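Side-chain contacts in probable glutamine synthetase (PDB 4HPP), which belongs to the glutamine synthetase family, joining an N-terminal domain to a larger catalytic domain, and carries magnesium and glutamic acid in the model: residues Val235-Ser240 with Ala347-Ala352; Ala268-His273 with Ala310-Cys315; Arg191-Gln194 with Asp200-Val203. All coordinates share one frame; numbering follows the deposited sequence.

From the N terminus, contact 3 closes first: strand 185-194 runs almost directly into helix 196-216, and five residues, mostly helical, separate the segments. Contact 1 opens later, at strand 235-243, and closes on helix 342-358, with 106 residues between its segments. Contact 2 opens and closes within that interval, joining helix 261-281 to strand 312-315, so it is nested in contact 1; none of the three cross. Contacts 1 and 2 touch, A352 CB lying 3.5 Å from H273 CB, whereas contact 3 keeps about 6 Å from contact 1 at the nearest atoms. All three fasten helices to one mixed sheet of the catalytic domain.

Contact 1: Val235-Ser240 with Ala347-Ala352; sequences VHLHLS and AAVLIA. With GLU (glutamic acid), chain D.
L239 and V349 carry the closest approach, and their side chains cross obliquely. L239 CD1 reaches V349 CG1 at 3.9 Å, methyl against methyl. The two methyls of V349 serve different leucines: CG1, anti to the backbone N (chi1 167°), is given to L239, while CG2 faces L237, whose CD2 stands off at 4.4 Å. V349 thus divides its two methyls between leucines two residues apart on one face of the strand. L350 starts from the flank of the helix, but its end turns back toward the strand and is shielded by it without close contact, L350 CD2 staying 4.7 Å from L239 CD2. No hydrogen bond spans the segments; the evidence is of apolar packing alone, with 129 Å² buried in total.

H236, one residue before L237, belongs to the ligand pocket instead. Its NE2 donates to OXT of the bound glutamic acid at 3.0 Å. This bond is bent, 139° at the hydrogen, although OXT sits near the ring plane at the imidazole edge.

Strand 235-243 is hydrogen-bonded to strand 124-137 on one side and to strand 330-336 on the other. Helix 342-358 covers the leucine face, with A347 resting on helix 108-121, A348 on helix 261-281, and W266 of the latter also touching L239.

Contact 2: Ala268-His273 with Ala310-Cys315; sequences AGVLAH and AALRIC
L312 meets both V270 and L271, and accounts for 67 of the 142 Å² buried between the segments. The path of its side chain can be traced atom by atom. CB is already in contact, with L271 CD2 at 3.9 Å. The first torsion sets CG anti to the backbone N (chi1 -158°), which sends the chain on toward the helix. CG itself has no partner within 4.2 Å, and the contact passes to the branches beyond it. CD1 turns to V270 alone, meeting CG1 at 3.8 Å. CD2 goes into the corner between the two helix residues: it lies 3.7 Å from V270 CG1 and the same 3.7 Å from L271 CD2, with V270 CB a little further back at 4.0 Å.

The helix side is equally selective. V270 offers CG1, the branch anti to its backbone N, and its CB is directed toward the strand. L271 starts out obliquely, yet its end swings inward and uses CD2; CD1 stays beyond contact range. Both residues cross L312 at a slant, so the end of one leucine is flanked by two consecutive residues of the helix. The backbones come to 7.8 Å between the CA atoms of L271 and L312, and no hydrogen bond joins them.

A267 of the same helix also touches L312, while A311 packs on L274. In the strand, R313 NH1 forms a salt bridge with E332 of strand 330-336, and C315 SG lies above one face of the R313 guanidinium, toward its rim. This is helix-on-sheet packing in the catalytic domain: helix 261-281 covers strand 312-315, which pairs antiparallel with strand 330-336 in the large mixed sheet.

Contact 3: Arg191-Gln194 with Asp200-Val203; sequences RPAQ and DRAV
R201 reaches from the helix to R191 and A193, and its guanidinium makes the tight part of the contact. NH1 donates to R191 O at 3.1 Å in a fairly straight bond, 156° at the hydrogen. The oxygen lies close to the guanidinium plane, so the group presents its edge. Seen from the acceptor the fit is less regular: the donor stands 47° out of the carbonyl plane and misses the lone pairs. A193 comes from another direction, its CB lying over the centre of one guanidinium face, 4.1 Å from R201 CZ. Together with the salt bridge from NH1 to E173 OE1, the methyl on the face and the carbonyl at the edge limit how the group can turn. A bend at chi3 (-72°) in an otherwise extended chain sets the guanidinium there.

The looser, solvent side is formed by the side chain of R191, which is anchored through NE to E173, and by P192. P192 O approaches R201 NH1 obliquely at 3.6 Å and is not counted as a bond, and the proline CB points away from the helix. The exposed R191 side chain comes no closer than 4.4 Å, from CB to R201 NH1. The two like charges are kept apart, R191 NE being 5.6 Å from R201 NH1. The carboxylate of E173, shared by both arginines, would be expected to offset their repulsion.

Strand 185-194 runs almost directly into helix 196-216, making a tight beta-to-alpha connection at the surface of the catalytic domain, where an arginine in the second turn of the helix bonds back to a carbonyl of the segment leading into it.

Contact 1: Val235-Ser240 with Ala347-Ala352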
# COMPACT_ATOMS: atom_id res chain seq x y z
N VAL A 235 -36.22 -10.06 18.68
CA VAL A 235 -36.57 -11.10 17.76
C VAL A 235 -38.08 -11.18 17.95
O VAL A 235 -38.54 -11.22 19.07
CB VAL A 235 -35.91 -12.45 18.13
CG1 VAL A 235 -36.65 -13.64 17.47
CG2 VAL A 235 -34.44 -12.49 17.72
N HIS A 236 -38.85 -11.20 16.87
CA HIS A 236 -40.30 -11.32 17.00
C HIS A 236 -40.77 -12.50 16.24
O HIS A 236 -40.38 -12.73 15.09
CB HIS A 236 -41.06 -10.10 16.48
CG HIS A 236 -40.75 -8.82 17.22
ND1 HIS A 236 -40.88 -7.61 16.64
CD2 HIS A 236 -40.26 -8.59 18.52
CE1 HIS A 236 -40.51 -6.64 17.53
NE2 HIS A 236 -40.13 -7.24 18.67
N LEU A 237 -41.66 -13.26 16.84
CA LEU A 237 -42.06 -14.50 16.24
C LEU A 237 -43.51 -14.26 15.84
O LEU A 237 -44.30 -13.95 16.71
CB LEU A 237 -41.91 -15.61 17.28
CG LEU A 237 -42.46 -16.99 17.06
CD1 LEU A 237 -41.92 -17.56 15.75
CD2 LEU A 237 -42.05 -17.85 18.24
N HIS A 238 -43.82 -14.35 14.53
CA HIS A 238 -45.20 -14.34 14.02
C HIS A 238 -45.69 -15.72 13.84
O HIS A 238 -45.05 -16.50 13.15
CB HIS A 238 -45.27 -13.66 12.67
CG HIS A 238 -44.92 -12.21 12.71
ND1 HIS A 238 -45.86 -11.25 12.95
CD2 HIS A 238 -43.70 -11.57 12.58
CE1 HIS A 238 -45.27 -10.04 12.98
NE2 HIS A 238 -43.95 -10.22 12.72
N LEU A 239 -46.79 -16.06 14.49
CA LEU A 239 -47.38 -17.40 14.39
C LEU A 239 -48.81 -17.34 13.89
O LEU A 239 -49.60 -16.51 14.35
CB LEU A 239 -47.36 -18.13 15.71
CG LEU A 239 -45.93 -18.57 16.05
CD1 LEU A 239 -45.76 -18.80 17.55
CD2 LEU A 239 -45.59 -19.81 15.26
N SER A 240 -49.07 -18.14 12.87
CA SER A 240 -50.43 -18.41 12.41
C SER A 240 -50.62 -19.92 12.56
O SER A 240 -49.64 -20.69 12.60
CB SER A 240 -50.69 -17.88 10.99
OG SER A 240 -50.14 -18.70 9.97
N ALA A 347 -40.77 -24.01 20.21
CA ALA A 347 -41.34 -25.13 21.00
C ALA A 347 -42.00 -24.67 22.29
O ALA A 347 -43.12 -25.05 22.58
CB ALA A 347 -40.28 -26.19 21.33
N ALA A 348 -41.28 -23.87 23.08
CA ALA A 348 -41.83 -23.38 24.36
C ALA A 348 -43.14 -22.57 24.20
O ALA A 348 -44.09 -22.72 25.00
CB ALA A 348 -40.79 -22.56 25.09
N VAL A 349 -43.20 -21.78 23.14
CA VAL A 349 -44.35 -20.90 22.92
C VAL A 349 -45.54 -21.75 22.46
O VAL A 349 -46.66 -21.61 22.99
CB VAL A 349 -44.03 -19.78 21.88
CG1 VAL A 349 -45.29 -19.04 21.41
CG2 VAL A 349 -42.97 -18.82 22.44
N LEU A 350 -45.29 -22.63 21.51
CA LEU A 350 -46.36 -23.43 20.93
C LEU A 350 -46.93 -24.33 22.01
O LEU A 350 -48.11 -24.69 21.95
CB LEU A 350 -45.88 -24.25 19.74
CG LEU A 350 -45.83 -23.75 18.27
CD1 LEU A 350 -45.11 -24.80 17.40
CD2 LEU A 350 -47.22 -23.51 17.69
N ILE A 351 -46.09 -24.66 23.01
CA ILE A 351 -46.51 -25.52 24.13
C ILE A 351 -47.59 -24.82 24.94
O ILE A 351 -48.72 -25.32 25.04
CB ILE A 351 -45.33 -25.98 25.05
CG1 ILE A 351 -44.65 -27.23 24.49
CG2 ILE A 351 -45.86 -26.40 26.41
CD1 ILE A 351 -43.26 -27.47 25.01
N ALA A 352 -47.24 -23.64 25.47
CA ALA A 352 -48.14 -22.93 26.37
C ALA A 352 -49.43 -22.61 25.65
O ALA A 352 -50.50 -22.64 26.25
CB ALA A 352 -47.49 -21.66 26.90
N GLU D . -35.89 -3.15 18.74
CA GLU D . -37.22 -3.55 19.37
C GLU D . -37.19 -4.82 20.26
O GLU D . -36.30 -5.02 21.06
CB GLU D . -38.28 -3.71 18.30
CG GLU D . -38.69 -2.41 17.66
CD GLU D . -39.57 -2.62 16.47
OE1 GLU D . -40.74 -2.23 16.57
OE2 GLU D . -39.10 -3.19 15.46
OXT GLU D . -38.07 -5.69 20.19

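Contact 2: Ala268-His273 with Ala310-Cys315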
# COMPACT_ATOMS: atom_id res chain seq x y z
N ALA A 268 -54.44 -17.30 25.15
CA ALA A 268 -54.62 -17.30 26.61
C ALA A 268 -53.55 -18.17 27.34
O ALA A 268 -52.99 -17.78 28.40
CB ALA A 268 -56.02 -17.75 26.94
N GLY A 269 -53.25 -19.31 26.73
CA GLY A 269 -52.18 -20.20 27.22
C GLY A 269 -50.79 -19.59 27.21
O GLY A 269 -50.03 -19.72 28.19
N VAL A 270 -50.48 -18.91 26.10
CA VAL A 270 -49.25 -18.16 25.94
C VAL A 270 -49.21 -17.12 27.06
O VAL A 270 -48.19 -17.03 27.76
CB VAL A 270 -49.21 -17.44 24.57
CG1 VAL A 270 -48.08 -16.41 24.48
CG2 VAL A 270 -49.17 -18.43 23.40
N LEU A 271 -50.30 -16.35 27.21
CA LEU A 271 -50.36 -15.31 28.26
C LEU A 271 -50.18 -15.86 29.69
O LEU A 271 -49.42 -15.31 30.47
CB LEU A 271 -51.63 -14.43 28.15
CG LEU A 271 -51.65 -13.56 26.88
CD1 LEU A 271 -52.56 -12.37 26.98
CD2 LEU A 271 -50.27 -13.05 26.49
N ALA A 272 -50.85 -16.96 30.03
CA ALA A 272 -50.83 -17.45 31.41
C ALA A 272 -49.46 -17.96 31.78
O ALA A 272 -49.02 -17.83 32.94
CB ALA A 272 -51.87 -18.51 31.59
N HIS A 273 -48.77 -18.50 30.77
CA HIS A 273 -47.42 -19.01 30.95
C HIS A 273 -46.30 -18.07 30.63
O HIS A 273 -45.14 -18.39 30.91
CB HIS A 273 -47.24 -20.29 30.16
CG HIS A 273 -48.14 -21.42 30.63
ND1 HIS A 273 -47.91 -22.09 31.79
CD2 HIS A 273 -49.30 -21.95 30.08
CE1 HIS A 273 -48.88 -23.00 31.95
NE2 HIS A 273 -49.72 -22.92 30.91
N ALA A 310 -47.33 -4.34 24.25
CA ALA A 310 -47.99 -5.62 24.53
C ALA A 310 -46.99 -6.74 24.28
O ALA A 310 -46.25 -6.69 23.31
CB ALA A 310 -49.28 -5.80 23.69
N ALA A 311 -46.97 -7.75 25.13
CA ALA A 311 -46.11 -8.91 24.94
C ALA A 311 -46.61 -9.76 23.76
O ALA A 311 -45.81 -10.39 23.08
CB ALA A 311 -45.99 -9.75 26.22
N LEU A 312 -47.92 -9.76 23.49
CA LEU A 312 -48.46 -10.57 22.38
C LEU A 312 -49.33 -9.67 21.57
O LEU A 312 -50.21 -9.00 22.11
CB LEU A 312 -49.27 -11.75 22.92
CG LEU A 312 -49.54 -13.01 22.11
CD1 LEU A 312 -48.27 -13.74 21.77
CD2 LEU A 312 -50.42 -13.96 22.91
N ARG A 313 -49.08 -9.60 20.27
CA ARG A 313 -49.76 -8.61 19.45
C ARG A 313 -50.42 -9.26 18.27
O ARG A 313 -49.81 -10.05 17.56
CB ARG A 313 -48.78 -7.54 18.98
CG ARG A 313 -49.35 -6.54 17.97
CD ARG A 313 -48.39 -5.39 17.71
NE ARG A 313 -47.27 -5.77 16.84
CZ ARG A 313 -47.26 -5.68 15.51
NH1 ARG A 313 -46.18 -6.06 14.83
NH2 ARG A 313 -48.32 -5.21 14.84
N ILE A 314 -51.69 -8.95 18.10
CA ILE A 314 -52.45 -9.31 16.92
C ILE A 314 -52.03 -8.42 15.76
O ILE A 314 -52.07 -7.19 15.87
CB ILE A 314 -53.95 -9.11 17.16
CG1 ILE A 314 -54.41 -9.89 18.41
CG2 ILE A 314 -54.73 -9.56 15.94
CD1 ILE A 314 -55.56 -9.26 19.15
N CYS A 315 -51.61 -9.05 14.66
CA CYS A 315 -51.17 -8.34 13.43
C CYS A 315 -52.31 -8.38 12.44
O CYS A 315 -52.45 -9.37 11.67
CB CYS A 315 -49.92 -8.97 12.79
SG CYS A 315 -48.45 -9.07 13.86

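Contact 3: Arg191-Gln194 with Asp200-Val203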
# COMPACT_ATOMS: atom_id res chain seq x y z
N ARG A 191 -40.00 -14.89 4.51
CA ARG A 191 -41.31 -15.46 4.35
C ARG A 191 -41.54 -16.53 5.44
O ARG A 191 -40.63 -17.21 5.84
CB ARG A 191 -41.39 -16.00 2.92
CG ARG A 191 -41.59 -14.88 1.89
CD ARG A 191 -41.80 -15.35 0.45
NE ARG A 191 -42.08 -16.80 0.39
CZ ARG A 191 -43.22 -17.40 0.77
NH1 ARG A 191 -44.25 -16.69 1.26
NH2 ARG A 191 -43.32 -18.75 0.67
N PRO A 192 -42.76 -16.70 5.92
CA PRO A 192 -42.97 -17.75 6.95
C PRO A 192 -42.63 -19.19 6.48
O PRO A 192 -42.59 -19.44 5.28
CB PRO A 192 -44.48 -17.68 7.18
CG PRO A 192 -45.00 -16.49 6.39
CD PRO A 192 -44.02 -16.26 5.29
N ALA A 193 -42.39 -20.14 7.38
CA ALA A 193 -42.16 -21.59 7.01
C ALA A 193 -42.99 -22.47 7.95
O ALA A 193 -43.39 -22.00 8.99
CB ALA A 193 -40.67 -22.01 7.11
N GLN A 194 -43.22 -23.75 7.61
CA GLN A 194 -44.07 -24.56 8.46
C GLN A 194 -43.27 -25.37 9.45
O GLN A 194 -42.29 -25.93 9.10
CB GLN A 194 -44.96 -25.45 7.62
CG GLN A 194 -46.10 -26.08 8.41
CD GLN A 194 -46.90 -27.09 7.57
OE1 GLN A 194 -47.81 -27.76 8.07
NE2 GLN A 194 -46.53 -27.22 6.31
N ASP A 200 -35.43 -23.58 11.79
CA ASP A 200 -34.20 -23.69 10.96
C ASP A 200 -33.91 -22.37 10.27
O ASP A 200 -32.74 -21.90 10.24
CB ASP A 200 -34.31 -24.81 9.94
CG ASP A 200 -34.43 -26.19 10.58
OD1 ASP A 200 -34.61 -27.17 9.82
OD2 ASP A 200 -34.37 -26.30 11.84
N ARG A 201 -34.97 -21.75 9.76
CA ARG A 201 -34.83 -20.43 9.09
C ARG A 201 -34.24 -19.39 10.08
O ARG A 201 -33.27 -18.68 9.74
CB ARG A 201 -36.16 -19.99 8.49
CG ARG A 201 -36.14 -18.77 7.60
CD ARG A 201 -37.37 -18.81 6.70
NE ARG A 201 -37.21 -19.86 5.67
CZ ARG A 201 -38.00 -20.10 4.61
NH1 ARG A 201 -39.08 -19.40 4.36
NH2 ARG A 201 -37.68 -21.08 3.80
N ALA A 202 -34.75 -19.37 11.30
CA ALA A 202 -34.25 -18.41 12.25
C ALA A 202 -32.74 -18.66 12.38
O ALA A 202 -31.96 -17.74 12.24
CB ALA A 202 -34.96 -18.56 13.56
N VAL A 203 -32.32 -19.91 12.50
CA VAL A 203 -30.86 -20.20 12.65
C VAL A 203 -30.10 -19.77 11.38
O VAL A 203 -29.10 -19.03 11.46
CB VAL A 203 -30.57 -21.69 12.99
CG1 VAL A 203 -29.08 -22.01 12.83
CG2 VAL A 203 -31.09 -22.05 14.37